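Local atomic coordinates of ATP-dependent protease subunit HslV (Trypanosoma brucei brucei, PDB entry 4HNZ), a protein that forms the proteolytic subunit of a mitochondrial proteasome-like complex, hydrolysing proteins that its partner HslU recognises, unfolds and feeds to it. Residues L4-G9 and K147-A152; D118-I123 and A133-I138; K80-D85 and L104-Q109. All coordinates share one frame; numbering follows the deposited sequence.

Interaction 1 (L4-G9 and K147-A152); sequences LSVRKG and KIARKA
Leu-4, Val-6 and Lys-8, alternate residues of strand 3-8, direct their side chains at the flank of helix 145-159 that carries Ile-148, Ala-149 and Ala-152. The two segments run close to antiparallel, their axes at 153° and 8.4 Å apart. In Leu-4, CG stands anti to the backbone N (chi1 170°), and the CD2 branch makes the contact, resting 3.7 Å from Ala-152 CB and 4.2 Å from Ala-149 CB. The side chain of Leu-4 lies about 9 Å from that of Thr-1, the probable catalytic threonine. Val-6 divides its two methyls between consecutive helix residues: CG2 meets Ala-149 CB at 4.0 Å, while CG1 faces CG2 of Ile-148 at 4.3 Å. Farther along, the extended side chain of Lys-8 crosses that of Ile-148 at about a right angle. CD of Lys-8 rests 4.0 Å from Ile-148 CD1, while its NZ is hydrogen-bonded to the carbonyl oxygens of Ile-138 and Tyr-143. The small Ala-149 lets the backbones approach, Val-6 CA lying 6.3 Å from Ala-149 CA. No hydrogen bond or ion pair crosses between the segments, so helix and sheet are held here by the burial of aliphatic groups.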
ATOM      1  N   LEU A   4     -31.095   0.262 -18.324  1.00 13.21           N
ATOM      2  CA  LEU A   4     -32.281   0.554 -17.546  1.00 13.18           C
ATOM      3  C   LEU A   4     -33.446  -0.205 -18.095  1.00 14.09           C
ATOM      4  O   LEU A   4     -33.683  -0.247 -19.321  1.00 14.26           O
ATOM      5  CB  LEU A   4     -32.567   2.028 -17.611  1.00 13.10           C
ATOM      6  CG  LEU A   4     -33.897   2.443 -17.035  1.00 13.67           C
ATOM      7  CD1 LEU A   4     -33.897   2.257 -15.536  1.00 13.71           C
ATOM      8  CD2 LEU A   4     -34.232   3.893 -17.348  1.00 13.92           C
ATOM      9  N   SER A   5     -34.209  -0.813 -17.205  1.00 14.67           N
ATOM     10  CA  SER A   5     -35.460  -1.486 -17.572  1.00 15.53           C
ATOM     11  C   SER A   5     -36.598  -0.885 -16.755  1.00 16.19           C
ATOM     12  O   SER A   5     -36.491  -0.743 -15.549  1.00 15.94           O
ATOM     13  CB  SER A   5     -35.366  -2.983 -17.259  1.00 15.60           C
ATOM     14  OG  SER A   5     -36.596  -3.645 -17.543  1.00 17.98           O
ATOM     15  N   VAL A   6     -37.706  -0.563 -17.414  1.00 17.32           N
ATOM     16  CA  VAL A   6     -38.911  -0.102 -16.755  1.00 18.27           C
ATOM     17  C   VAL A   6     -40.134  -0.906 -17.230  1.00 19.66           C
ATOM     18  O   VAL A   6     -40.353  -1.032 -18.422  1.00 19.41           O
ATOM     19  CB  VAL A   6     -39.195   1.359 -17.130  1.00 18.90           C
ATOM     20  CG1 VAL A   6     -40.416   1.865 -16.419  1.00 19.56           C
ATOM     21  CG2 VAL A   6     -37.976   2.232 -16.815  1.00 18.79           C
ATOM     22  N   ARG A   7     -40.869  -1.468 -16.291  1.00 20.90           N
ATOM     23  CA  ARG A   7     -42.089  -2.150 -16.562  1.00 23.63           C
ATOM     24  C   ARG A   7     -43.199  -1.269 -16.012  1.00 24.23           C
ATOM     25  O   ARG A   7     -43.214  -0.967 -14.830  1.00 24.10           O
ATOM     26  CB  ARG A   7     -42.103  -3.536 -15.871  1.00 25.01           C
ATOM     27  CG  ARG A   7     -43.404  -4.313 -16.025  1.00 26.72           C
ATOM     28  CD  ARG A   7     -43.334  -5.736 -15.415  1.00 28.28           C
ATOM     29  NE  ARG A   7     -42.561  -6.640 -16.270  1.00 30.23           N
ATOM     30  CZ  ARG A   7     -41.276  -6.964 -16.093  1.00 32.54           C
ATOM     31  NH1 ARG A   7     -40.593  -6.495 -15.048  1.00 34.07           N
ATOM     32  NH2 ARG A   7     -40.642  -7.761 -16.977  1.00 32.76           N
ATOM     33  N   LYS A   8     -44.131  -0.896 -16.865  1.00 24.80           N
ATOM     34  CA  LYS A   8     -45.347  -0.238 -16.426  1.00 26.00           C
ATOM     35  C   LYS A   8     -46.544  -0.692 -17.283  1.00 27.43           C
ATOM     36  O   LYS A   8     -46.508  -0.600 -18.511  1.00 26.23           O
ATOM     37  CB  LYS A   8     -45.225   1.286 -16.496  1.00 25.73           C
ATOM     38  CG  LYS A   8     -46.467   2.039 -16.009  1.00 26.42           C
ATOM     39  CD  LYS A   8     -46.267   3.538 -16.124  1.00 27.19           C
ATOM     40  CE  LYS A   8     -47.361   4.362 -15.463  1.00 28.11           C
ATOM     41  NZ  LYS A   8     -46.905   5.784 -15.209  1.00 28.52           N
ATOM     42  N   GLY A   9     -47.618  -1.135 -16.606  1.00 29.70           N
ATOM     43  CA  GLY A   9     -48.753  -1.749 -17.279  1.00 31.07           C
ATOM     44  C   GLY A   9     -48.266  -3.008 -17.973  1.00 32.07           C
ATOM     45  O   GLY A   9     -47.487  -3.801 -17.413  1.00 30.44           O
ATOM     46  N   LYS A 147     -41.585   6.329 -22.197  1.00 27.51           N
ATOM     47  CA  LYS A 147     -41.364   7.749 -21.979  1.00 27.94           C
ATOM     48  C   LYS A 147     -40.537   7.924 -20.680  1.00 24.43           C
ATOM     49  O   LYS A 147     -39.606   8.699 -20.641  1.00 21.05           O
ATOM     50  CB  LYS A 147     -42.686   8.496 -21.947  1.00 32.70           C
ATOM     51  CG  LYS A 147     -42.525   9.981 -22.082  1.00 38.62           C
ATOM     52  CD  LYS A 147     -43.851  10.744 -22.051  1.00 47.10           C
ATOM     53  CE  LYS A 147     -43.568  12.263 -22.070  1.00 50.74           C
ATOM     54  NZ  LYS A 147     -44.781  13.124 -21.894  1.00 55.53           N
ATOM     55  N   ILE A 148     -40.859   7.141 -19.660  1.00 22.32           N
ATOM     56  CA  ILE A 148     -40.117   7.166 -18.424  1.00 20.06           C
ATOM     57  C   ILE A 148     -38.663   6.806 -18.671  1.00 18.89           C
ATOM     58  O   ILE A 148     -37.751   7.529 -18.237  1.00 17.36           O
ATOM     59  CB  ILE A 148     -40.706   6.204 -17.412  1.00 19.73           C
ATOM     60  CG1 ILE A 148     -42.051   6.692 -16.949  1.00 20.51           C
ATOM     61  CG2 ILE A 148     -39.825   6.082 -16.196  1.00 18.85           C
ATOM     62  CD1 ILE A 148     -42.855   5.633 -16.245  1.00 20.92           C
ATOM     63  N   ALA A 149     -38.443   5.708 -19.387  1.00 19.12           N
ATOM     64  CA  ALA A 149     -37.105   5.223 -19.654  1.00 18.74           C
ATOM     65  C   ALA A 149     -36.252   6.223 -20.424  1.00 19.01           C
ATOM     66  O   ALA A 149     -35.097   6.432 -20.065  1.00 19.55           O
ATOM     67  CB  ALA A 149     -37.137   3.886 -20.386  1.00 18.67           C
ATOM     68  N   ARG A 150     -36.805   6.861 -21.433  1.00 20.52           N
ATOM     69  CA  ARG A 150     -36.037   7.837 -22.238  1.00 22.58           C
ATOM     70  C   ARG A 150     -35.626   9.034 -21.449  1.00 22.09           C
ATOM     71  O   ARG A 150     -34.520   9.513 -21.552  1.00 21.00           O
ATOM     72  CB  ARG A 150     -36.843   8.319 -23.441  1.00 25.64           C
ATOM     73  CG  ARG A 150     -36.911   7.273 -24.541  1.00 29.09           C
ATOM     74  CD  ARG A 150     -37.711   7.732 -25.774  1.00 32.22           C
ATOM     75  NE  ARG A 150     -37.712   6.681 -26.795  1.00 36.98           N
ATOM     76  CZ  ARG A 150     -36.642   6.299 -27.514  1.00 39.36           C
ATOM     77  NH1 ARG A 150     -36.760   5.334 -28.408  1.00 40.32           N
ATOM     78  NH2 ARG A 150     -35.461   6.893 -27.373  1.00 39.48           N
ATOM     79  N   LYS A 151     -36.541   9.523 -20.641  1.00 22.86           N
ATOM     80  CA  LYS A 151     -36.259  10.661 -19.809  1.00 23.47           C
ATOM     81  C   LYS A 151     -35.170  10.291 -18.777  1.00 21.30           C
ATOM     82  O   LYS A 151     -34.270  11.075 -18.503  1.00 19.66           O
ATOM     83  CB  LYS A 151     -37.558  11.079 -19.122  1.00 26.79           C
ATOM     84  CG  LYS A 151     -37.995  12.515 -19.342  1.00 30.98           C
ATOM     85  CD  LYS A 151     -37.437  13.420 -18.256  1.00 32.30           C
ATOM     86  CE  LYS A 151     -38.083  14.803 -18.274  1.00 34.32           C
ATOM     87  NZ  LYS A 151     -39.403  14.798 -17.533  1.00 36.78           N
ATOM     88  N   ALA A 152     -35.312   9.116 -18.166  1.00 20.06           N
ATOM     89  CA  ALA A 152     -34.401   8.685 -17.154  1.00 18.87           C
ATOM     90  C   ALA A 152     -33.013   8.467 -17.728  1.00 17.60           C
ATOM     91  O   ALA A 152     -32.040   8.847 -17.111  1.00 16.58           O
ATOM     92  CB  ALA A 152     -34.906   7.459 -16.474  1.00 19.10           C
TER

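Interaction 2 (D118-I123 and A133-I138); sequences DGIVAI and AARALI
Asp-118, just before strand 120-123, and Ile-120, its first residue, face the last part of helix 127-137, with Asp-118 CA 6.7 Å from Ile-138 CA and Ile-120 CA 7.4 Å from Ala-134 CA. The carboxylate of Asp-118 works in two directions. OD1 accepts the backbone N-H of Ile-120 at 2.9 Å, closing an Asx turn, and is met on its anti side, 34° out of the carboxylate plane. OD2 forms a salt bridge with Arg-135, where NE donates at 2.8 Å through a bent, weak hydrogen bond; the carboxylate and guanidinium planes are turned 41° apart. The arginine chain is extended from CG to NE, and its NH2 donates to a water lying in the guanidinium plane, which also contacts Asp-118 OD1 and the carbonyl oxygen of Ile-120. Beneath these polar groups, Ile-120 CD1 presses on the helix, 3.6 Å from Ala-134 CB and 3.7 Å from Arg-135 CG. Ile-138 packs CG1 and CG2 against Asp-118 CB. Strand 120-123 pairs antiparallel with strand 3-8, whose Leu-4 touches Ile-120 and Val-6 touches Ile-138. Ile-148 and Ala-152 of helix 145-159 pack on Ala-134, and Ile-155 of a neighbouring subunit packs on Ala-136.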
ATOM      1  N   ASP A 118     -42.463  -1.048  -8.310  1.00 23.14           N
ATOM      2  CA  ASP A 118     -42.357  -0.069  -9.356  1.00 22.63           C
ATOM      3  C   ASP A 118     -41.816  -0.594 -10.703  1.00 21.10           C
ATOM      4  O   ASP A 118     -41.787   0.154 -11.657  1.00 20.92           O
ATOM      5  CB  ASP A 118     -41.530   1.125  -8.865  1.00 23.36           C
ATOM      6  CG  ASP A 118     -40.079   0.759  -8.575  1.00 24.77           C
ATOM      7  OD1 ASP A 118     -39.548  -0.258  -9.131  1.00 26.25           O
ATOM      8  OD2 ASP A 118     -39.462   1.475  -7.756  1.00 24.24           O
ATOM      9  N   GLY A 119     -41.371  -1.841 -10.780  1.00 19.82           N
ATOM     10  CA  GLY A 119     -40.921  -2.409 -12.052  1.00 18.79           C
ATOM     11  C   GLY A 119     -39.590  -1.922 -12.598  1.00 17.44           C
ATOM     12  O   GLY A 119     -39.259  -2.161 -13.753  1.00 16.73           O
ATOM     13  N   ILE A 120     -38.773  -1.300 -11.768  1.00 16.69           N
ATOM     14  CA  ILE A 120     -37.535  -0.681 -12.261  1.00 16.00           C
ATOM     15  C   ILE A 120     -36.276  -1.407 -11.792  1.00 15.14           C
ATOM     16  O   ILE A 120     -36.094  -1.670 -10.611  1.00 15.38           O
ATOM     17  CB  ILE A 120     -37.450   0.798 -11.795  1.00 15.99           C
ATOM     18  CG1 ILE A 120     -38.567   1.588 -12.407  1.00 17.16           C
ATOM     19  CG2 ILE A 120     -36.089   1.432 -12.143  1.00 15.72           C
ATOM     20  CD1 ILE A 120     -38.789   2.907 -11.696  1.00 17.96           C
ATOM     21  N   VAL A 121     -35.388  -1.658 -12.740  1.00 14.81           N
ATOM     22  CA  VAL A 121     -34.099  -2.280 -12.504  1.00 14.20           C
ATOM     23  C   VAL A 121     -33.064  -1.603 -13.370  1.00 13.54           C
ATOM     24  O   VAL A 121     -33.359  -1.217 -14.478  1.00 13.51           O
ATOM     25  CB  VAL A 121     -34.121  -3.767 -12.966  1.00 14.85           C
ATOM     26  CG1 VAL A 121     -32.764  -4.425 -12.796  1.00 14.73           C
ATOM     27  CG2 VAL A 121     -35.124  -4.554 -12.147  1.00 15.42           C
ATOM     28  N   ALA A 122     -31.853  -1.467 -12.864  1.00 13.26           N
ATOM     29  CA  ALA A 122     -30.802  -0.797 -13.620  1.00 13.49           C
ATOM     30  C   ALA A 122     -29.422  -1.196 -13.142  1.00 13.01           C
ATOM     31  O   ALA A 122     -29.222  -1.445 -11.958  1.00 12.71           O
ATOM     32  CB  ALA A 122     -30.951   0.716 -13.487  1.00 13.87           C
ATOM     33  N   ILE A 123     -28.474  -1.182 -14.074  1.00 12.95           N
ATOM     34  CA  ILE A 123     -27.083  -1.476 -13.797  1.00 12.70           C
ATOM     35  C   ILE A 123     -26.145  -0.493 -14.521  1.00 12.78           C
ATOM     36  O   ILE A 123     -26.573   0.304 -15.352  1.00 11.36           O
ATOM     37  CB  ILE A 123     -26.687  -2.897 -14.219  1.00 13.05           C
ATOM     38  CG1 ILE A 123     -27.020  -3.170 -15.684  1.00 13.16           C
ATOM     39  CG2 ILE A 123     -27.401  -3.896 -13.332  1.00 14.01           C
ATOM     40  CD1 ILE A 123     -26.502  -4.484 -16.231  1.00 13.00           C
ATOM     41  N   ALA A 133     -34.224   8.615 -11.356  1.00 13.95           N
ATOM     42  CA  ALA A 133     -35.065   9.410 -12.215  1.00 14.37           C
ATOM     43  C   ALA A 133     -36.319   8.625 -12.598  1.00 14.66           C
ATOM     44  O   ALA A 133     -37.415   9.202 -12.609  1.00 15.47           O
ATOM     45  CB  ALA A 133     -34.305   9.851 -13.456  1.00 13.91           C
ATOM     46  N   ALA A 134     -36.185   7.359 -12.951  1.00 13.93           N
ATOM     47  CA  ALA A 134     -37.353   6.596 -13.345  1.00 14.20           C
ATOM     48  C   ALA A 134     -38.330   6.459 -12.202  1.00 14.88           C
ATOM     49  O   ALA A 134     -39.543   6.491 -12.396  1.00 15.45           O
ATOM     50  CB  ALA A 134     -36.968   5.207 -13.820  1.00 14.12           C
ATOM     51  N   ARG A 135     -37.828   6.269 -10.986  1.00 14.85           N
ATOM     52  CA  ARG A 135     -38.735   6.205  -9.841  1.00 15.47           C
ATOM     53  C   ARG A 135     -39.540   7.444  -9.627  1.00 15.62           C
ATOM     54  O   ARG A 135     -40.595   7.404  -9.046  1.00 16.21           O
ATOM     55  CB  ARG A 135     -37.962   5.850  -8.562  1.00 15.71           C
ATOM     56  CG  ARG A 135     -37.662   4.364  -8.508  1.00 15.78           C
ATOM     57  CD  ARG A 135     -37.020   3.953  -7.201  1.00 16.19           C
ATOM     58  NE  ARG A 135     -36.884   2.515  -7.158  1.00 16.28           N
ATOM     59  CZ  ARG A 135     -36.084   1.856  -6.318  1.00 16.92           C
ATOM     60  NH1 ARG A 135     -35.301   2.502  -5.464  1.00 17.19           N
ATOM     61  NH2 ARG A 135     -36.036   0.519  -6.368  1.00 17.45           N
ATOM     62  N   ALA A 136     -38.991   8.585 -10.030  1.00 15.60           N
ATOM     63  CA  ALA A 136     -39.673   9.855  -9.823  1.00 16.10           C
ATOM     64  C   ALA A 136     -40.858   9.951 -10.740  1.00 16.98           C
ATOM     65  O   ALA A 136     -41.826  10.623 -10.421  1.00 17.32           O
ATOM     66  CB  ALA A 136     -38.729  11.029 -10.071  1.00 15.65           C
ATOM     67  N   LEU A 137     -40.758   9.273 -11.876  1.00 17.32           N
ATOM     68  CA  LEU A 137     -41.791   9.343 -12.888  1.00 18.85           C
ATOM     69  C   LEU A 137     -42.749   8.140 -12.930  1.00 19.87           C
ATOM     70  O   LEU A 137     -43.745   8.208 -13.610  1.00 19.60           O
ATOM     71  CB  LEU A 137     -41.154   9.465 -14.264  1.00 18.82           C
ATOM     72  CG  LEU A 137     -40.335  10.729 -14.506  1.00 18.82           C
ATOM     73  CD1 LEU A 137     -39.515  10.558 -15.758  1.00 18.97           C
ATOM     74  CD2 LEU A 137     -41.195  11.950 -14.611  1.00 19.38           C
ATOM     75  N   ILE A 138     -42.426   7.052 -12.215  1.00 20.33           N
ATOM     76  CA  ILE A 138     -43.108   5.794 -12.454  1.00 21.42           C
ATOM     77  C   ILE A 138     -44.620   5.915 -12.263  1.00 24.91           C
ATOM     78  O   ILE A 138     -45.414   5.304 -12.990  1.00 26.20           O
ATOM     79  CB  ILE A 138     -42.518   4.655 -11.568  1.00 20.82           C
ATOM     80  CG1 ILE A 138     -43.055   3.261 -12.004  1.00 20.39           C
ATOM     81  CG2 ILE A 138     -42.752   4.902 -10.056  1.00 20.05           C
ATOM     82  CD1 ILE A 138     -42.688   2.853 -13.416  1.00 20.00           C
TER
HETATM   83  O   HOH W   1     -37.248  -1.518  -8.123  1.00 21.13           O

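Interaction 3 (K80-D85 and L104-Q109); sequences KEWRTD and LEIDGQ
The indole of Trp-82 takes the backbone at the end of strand 103-107 on one face, and the guanidinium of Arg-83 meets the turn that follows it. Over the six-membered ring of Trp-82, Gly-108 CA forms a CH-pi contact, 4.0 Å from the ring centroid and 27° off its normal. Asp-107 O lies over the same ring, 3.6 Å above the plane and displaced toward the rim, and Asp-107 C is 3.5 Å from Trp-82 CH2. At the edge, near the ring plane, Ile-106 CG2 touches Trp-82 CZ3 at 3.7 Å. The backbone of Gly-108 lies directly on the indole.

The CB of Trp-82 points toward the strand, and CG is anti to the backbone N (chi1 -172°). The chain of Arg-83 is bent at chi2 and chi3, and its guanidinium lies at the turn. NH1 donates to Gly-108 O at 2.8 Å, within the carbonyl plane, while the oxygen sits 24° out of the guanidinium plane. Gln-109 O stands 3.6 Å above one guanidinium face, near its rim. The same group forms a salt bridge through NE with Asp-52 of a neighbouring subunit, so Arg-83 links the turn to that subunit; Gln-109 O also takes a hydrogen bond from Ser-49 of that subunit. Asp-107 turns away from the helix, and its OD1 accepts the N-H of Asn-111 and, weakly, that of Gln-109, which shapes the turn.

The contact thus clasps the C-terminal end of helix 71-84 to the strand 103-107, which pairs antiparallel with strands 93-98 and 112-113. Earlier in that helix Ala-75 and Ala-79 pack on Ile-106, and Leu-56 of helix 50-66 touches Trp-82.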
ATOM      1  N   LYS A  80     -25.038 -18.905  -9.538  1.00 20.43           N
ATOM      2  CA  LYS A  80     -24.297 -19.954  -8.810  1.00 22.36           C
ATOM      3  C   LYS A  80     -23.089 -20.439  -9.557  1.00 24.04           C
ATOM      4  O   LYS A  80     -22.026 -20.628  -8.979  1.00 27.09           O
ATOM      5  CB  LYS A  80     -25.179 -21.158  -8.514  1.00 23.42           C
ATOM      6  CG  LYS A  80     -26.102 -20.909  -7.365  1.00 24.19           C
ATOM      7  CD  LYS A  80     -27.294 -21.830  -7.344  1.00 26.46           C
ATOM      8  CE  LYS A  80     -26.867 -23.295  -7.236  1.00 27.99           C
ATOM      9  NZ  LYS A  80     -28.071 -24.117  -7.525  1.00 29.70           N
ATOM     10  N   GLU A  81     -23.250 -20.681 -10.846  1.00 25.97           N
ATOM     11  CA  GLU A  81     -22.154 -21.194 -11.661  1.00 26.96           C
ATOM     12  C   GLU A  81     -21.061 -20.131 -11.813  1.00 23.83           C
ATOM     13  O   GLU A  81     -19.875 -20.404 -11.770  1.00 22.50           O
ATOM     14  CB  GLU A  81     -22.702 -21.582 -13.052  1.00 30.71           C
ATOM     15  CG  GLU A  81     -21.720 -22.360 -13.931  1.00 36.91           C
ATOM     16  CD  GLU A  81     -22.218 -22.619 -15.368  1.00 44.39           C
ATOM     17  OE1 GLU A  81     -23.326 -22.166 -15.769  1.00 48.73           O
ATOM     18  OE2 GLU A  81     -21.443 -23.224 -16.144  1.00 52.38           O
ATOM     19  N   TRP A  82     -21.502 -18.921 -12.060  1.00 21.33           N
ATOM     20  CA  TRP A  82     -20.633 -17.801 -12.202  1.00 20.71           C
ATOM     21  C   TRP A  82     -19.749 -17.645 -10.952  1.00 21.87           C
ATOM     22  O   TRP A  82     -18.563 -17.415 -11.059  1.00 24.63           O
ATOM     23  CB  TRP A  82     -21.496 -16.546 -12.391  1.00 19.59           C
ATOM     24  CG  TRP A  82     -20.784 -15.269 -12.750  1.00 18.53           C
ATOM     25  CD1 TRP A  82     -19.473 -15.033 -12.753  1.00 18.03           C
ATOM     26  CD2 TRP A  82     -21.423 -14.028 -13.065  1.00 17.83           C
ATOM     27  NE1 TRP A  82     -19.240 -13.738 -13.136  1.00 17.79           N
ATOM     28  CE2 TRP A  82     -20.423 -13.098 -13.317  1.00 17.65           C
ATOM     29  CE3 TRP A  82     -22.756 -13.643 -13.213  1.00 17.78           C
ATOM     30  CZ2 TRP A  82     -20.695 -11.811 -13.674  1.00 17.81           C
ATOM     31  CZ3 TRP A  82     -23.041 -12.349 -13.568  1.00 17.57           C
ATOM     32  CH2 TRP A  82     -22.020 -11.448 -13.799  1.00 18.14           C
ATOM     33  N   ARG A  83     -20.321 -17.756  -9.757  1.00 21.60           N
ATOM     34  CA  ARG A  83     -19.540 -17.525  -8.552  1.00 21.22           C
ATOM     35  C   ARG A  83     -18.626 -18.668  -8.219  1.00 22.87           C
ATOM     36  O   ARG A  83     -17.665 -18.464  -7.509  1.00 21.94           O
ATOM     37  CB  ARG A  83     -20.435 -17.279  -7.363  1.00 20.57           C
ATOM     38  CG  ARG A  83     -21.174 -15.982  -7.495  1.00 20.66           C
ATOM     39  CD  ARG A  83     -20.252 -14.792  -7.336  1.00 20.38           C
ATOM     40  NE  ARG A  83     -19.712 -14.796  -5.988  1.00 20.96           N
ATOM     41  CZ  ARG A  83     -18.780 -13.973  -5.543  1.00 21.85           C
ATOM     42  NH1 ARG A  83     -18.237 -13.072  -6.327  1.00 21.74           N
ATOM     43  NH2 ARG A  83     -18.401 -14.059  -4.284  1.00 23.41           N
ATOM     44  N   THR A  84     -18.935 -19.884  -8.669  1.00 23.37           N
ATOM     45  CA  THR A  84     -18.130 -21.062  -8.254  1.00 24.98           C
ATOM     46  C   THR A  84     -17.165 -21.545  -9.311  1.00 27.11           C
ATOM     47  O   THR A  84     -16.333 -22.365  -9.032  1.00 28.59           O
ATOM     48  CB  THR A  84     -19.025 -22.246  -7.844  1.00 24.68           C
ATOM     49  OG1 THR A  84     -20.035 -22.473  -8.839  1.00 22.58           O
ATOM     50  CG2 THR A  84     -19.722 -21.950  -6.557  1.00 25.02           C
ATOM     51  N   ASP A  85     -17.320 -21.102 -10.551  1.00 30.33           N
ATOM     52  CA  ASP A  85     -16.416 -21.528 -11.641  1.00 34.29           C
ATOM     53  C   ASP A  85     -15.217 -20.565 -11.785  1.00 35.34           C
ATOM     54  O   ASP A  85     -15.402 -19.354 -11.926  1.00 33.65           O
ATOM     55  CB  ASP A  85     -17.179 -21.613 -12.949  1.00 35.62           C
ATOM     56  CG  ASP A  85     -16.315 -22.065 -14.088  1.00 39.61           C
ATOM     57  OD1 ASP A  85     -15.525 -21.270 -14.613  1.00 42.98           O
ATOM     58  OD2 ASP A  85     -16.411 -23.236 -14.482  1.00 46.10           O
ATOM     59  N   LEU A 104     -34.782  -9.614 -14.163  1.00 20.88           N
ATOM     60  CA  LEU A 104     -33.745  -9.893 -13.190  1.00 20.87           C
ATOM     61  C   LEU A 104     -32.454  -9.192 -13.520  1.00 19.45           C
ATOM     62  O   LEU A 104     -32.012  -9.153 -14.648  1.00 20.93           O
ATOM     63  CB  LEU A 104     -33.404 -11.387 -13.145  1.00 21.97           C
ATOM     64  CG  LEU A 104     -34.599 -12.165 -12.710  1.00 23.44           C
ATOM     65  CD1 LEU A 104     -35.080 -12.993 -13.867  1.00 25.54           C
ATOM     66  CD2 LEU A 104     -34.267 -13.048 -11.512  1.00 24.59           C
ATOM     67  N   GLU A 105     -31.790  -8.799 -12.465  1.00 18.96           N
ATOM     68  CA  GLU A 105     -30.486  -8.290 -12.543  1.00 19.35           C
ATOM     69  C   GLU A 105     -29.549  -9.303 -11.861  1.00 18.19           C
ATOM     70  O   GLU A 105     -29.812  -9.803 -10.763  1.00 16.26           O
ATOM     71  CB  GLU A 105     -30.458  -6.921 -11.843  1.00 19.68           C
ATOM     72  CG  GLU A 105     -29.098  -6.468 -11.357  1.00 21.21           C
ATOM     73  CD  GLU A 105     -29.167  -5.178 -10.502  1.00 23.69           C
ATOM     74  OE1 GLU A 105     -30.277  -4.557 -10.420  1.00 21.43           O
ATOM     75  OE2 GLU A 105     -28.085  -4.799  -9.935  1.00 22.61           O
ATOM     76  N   ILE A 106     -28.436  -9.567 -12.533  1.00 19.00           N
ATOM     77  CA  ILE A 106     -27.414 -10.462 -12.030  1.00 19.35           C
ATOM     78  C   ILE A 106     -26.049  -9.793 -12.099  1.00 18.62           C
ATOM     79  O   ILE A 106     -25.672  -9.308 -13.123  1.00 17.00           O
ATOM     80  CB  ILE A 106     -27.355 -11.724 -12.877  1.00 19.66           C
ATOM     81  CG1 ILE A 106     -28.732 -12.266 -13.063  1.00 21.24           C
ATOM     82  CG2 ILE A 106     -26.479 -12.745 -12.187  1.00 19.99           C
ATOM     83  CD1 ILE A 106     -28.849 -13.193 -14.264  1.00 23.10           C
ATOM     84  N   ASP A 107     -25.300  -9.807 -10.994  1.00 19.48           N
ATOM     85  CA  ASP A 107     -23.921  -9.265 -10.984  1.00 18.54           C
ATOM     86  C   ASP A 107     -22.875 -10.260 -10.580  1.00 18.48           C
ATOM     87  O   ASP A 107     -23.186 -11.387 -10.138  1.00 19.13           O
ATOM     88  CB  ASP A 107     -23.868  -7.958 -10.170  1.00 18.56           C
ATOM     89  CG  ASP A 107     -24.066  -8.144  -8.700  1.00 19.46           C
ATOM     90  OD1 ASP A 107     -23.781  -9.230  -8.132  1.00 19.96           O
ATOM     91  OD2 ASP A 107     -24.594  -7.187  -8.117  1.00 19.97           O
ATOM     92  N   GLY A 108     -21.619  -9.820 -10.669  1.00 20.19           N
ATOM     93  CA  GLY A 108     -20.450 -10.644 -10.327  1.00 19.45           C
ATOM     94  C   GLY A 108     -20.290 -10.975  -8.857  1.00 20.80           C
ATOM     95  O   GLY A 108     -19.523 -11.860  -8.512  1.00 21.34           O
ATOM     96  N   GLN A 109     -20.983 -10.266  -7.976  1.00 21.98           N
ATOM     97  CA  GLN A 109     -20.965 -10.575  -6.549  1.00 23.39           C
ATOM     98  C   GLN A 109     -21.983 -11.664  -6.239  1.00 21.92           C
ATOM     99  O   GLN A 109     -22.004 -12.172  -5.131  1.00 22.16           O
ATOM    100  CB  GLN A 109     -21.277  -9.337  -5.724  1.00 24.93           C
ATOM    101  CG  GLN A 109     -20.059  -8.543  -5.367  1.00 28.96           C
ATOM    102  CD  GLN A 109     -19.317  -8.085  -6.588  1.00 33.45           C
ATOM    103  OE1 GLN A 109     -18.177  -8.455  -6.802  1.00 37.88           O
ATOM    104  NE2 GLN A 109     -19.994  -7.287  -7.439  1.00 36.57           N
TER

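From the N terminus, strand 3-8 leads into the chain, but its partner in interaction 1, helix 145-159, comes only near the end, so this contact closes the longest loop. Inside it lie the other two, in series: interaction 3 closes between 80-85 and 104-109 before interaction 2 joins 118-123 to 133-138. Interactions 1 and 2 adjoin, since strands 3-8 and 120-123 are neighbours in one sheet and two successive helices cover it. Interaction 3 ties a helix to the second sheet, on the opposite side of the chain's centre from interaction 1. Glu-105 touches Val-121 and Ile-123 between the sheets, consistent with the alpha-beta-beta-alpha sandwich of Ntn hydrolases.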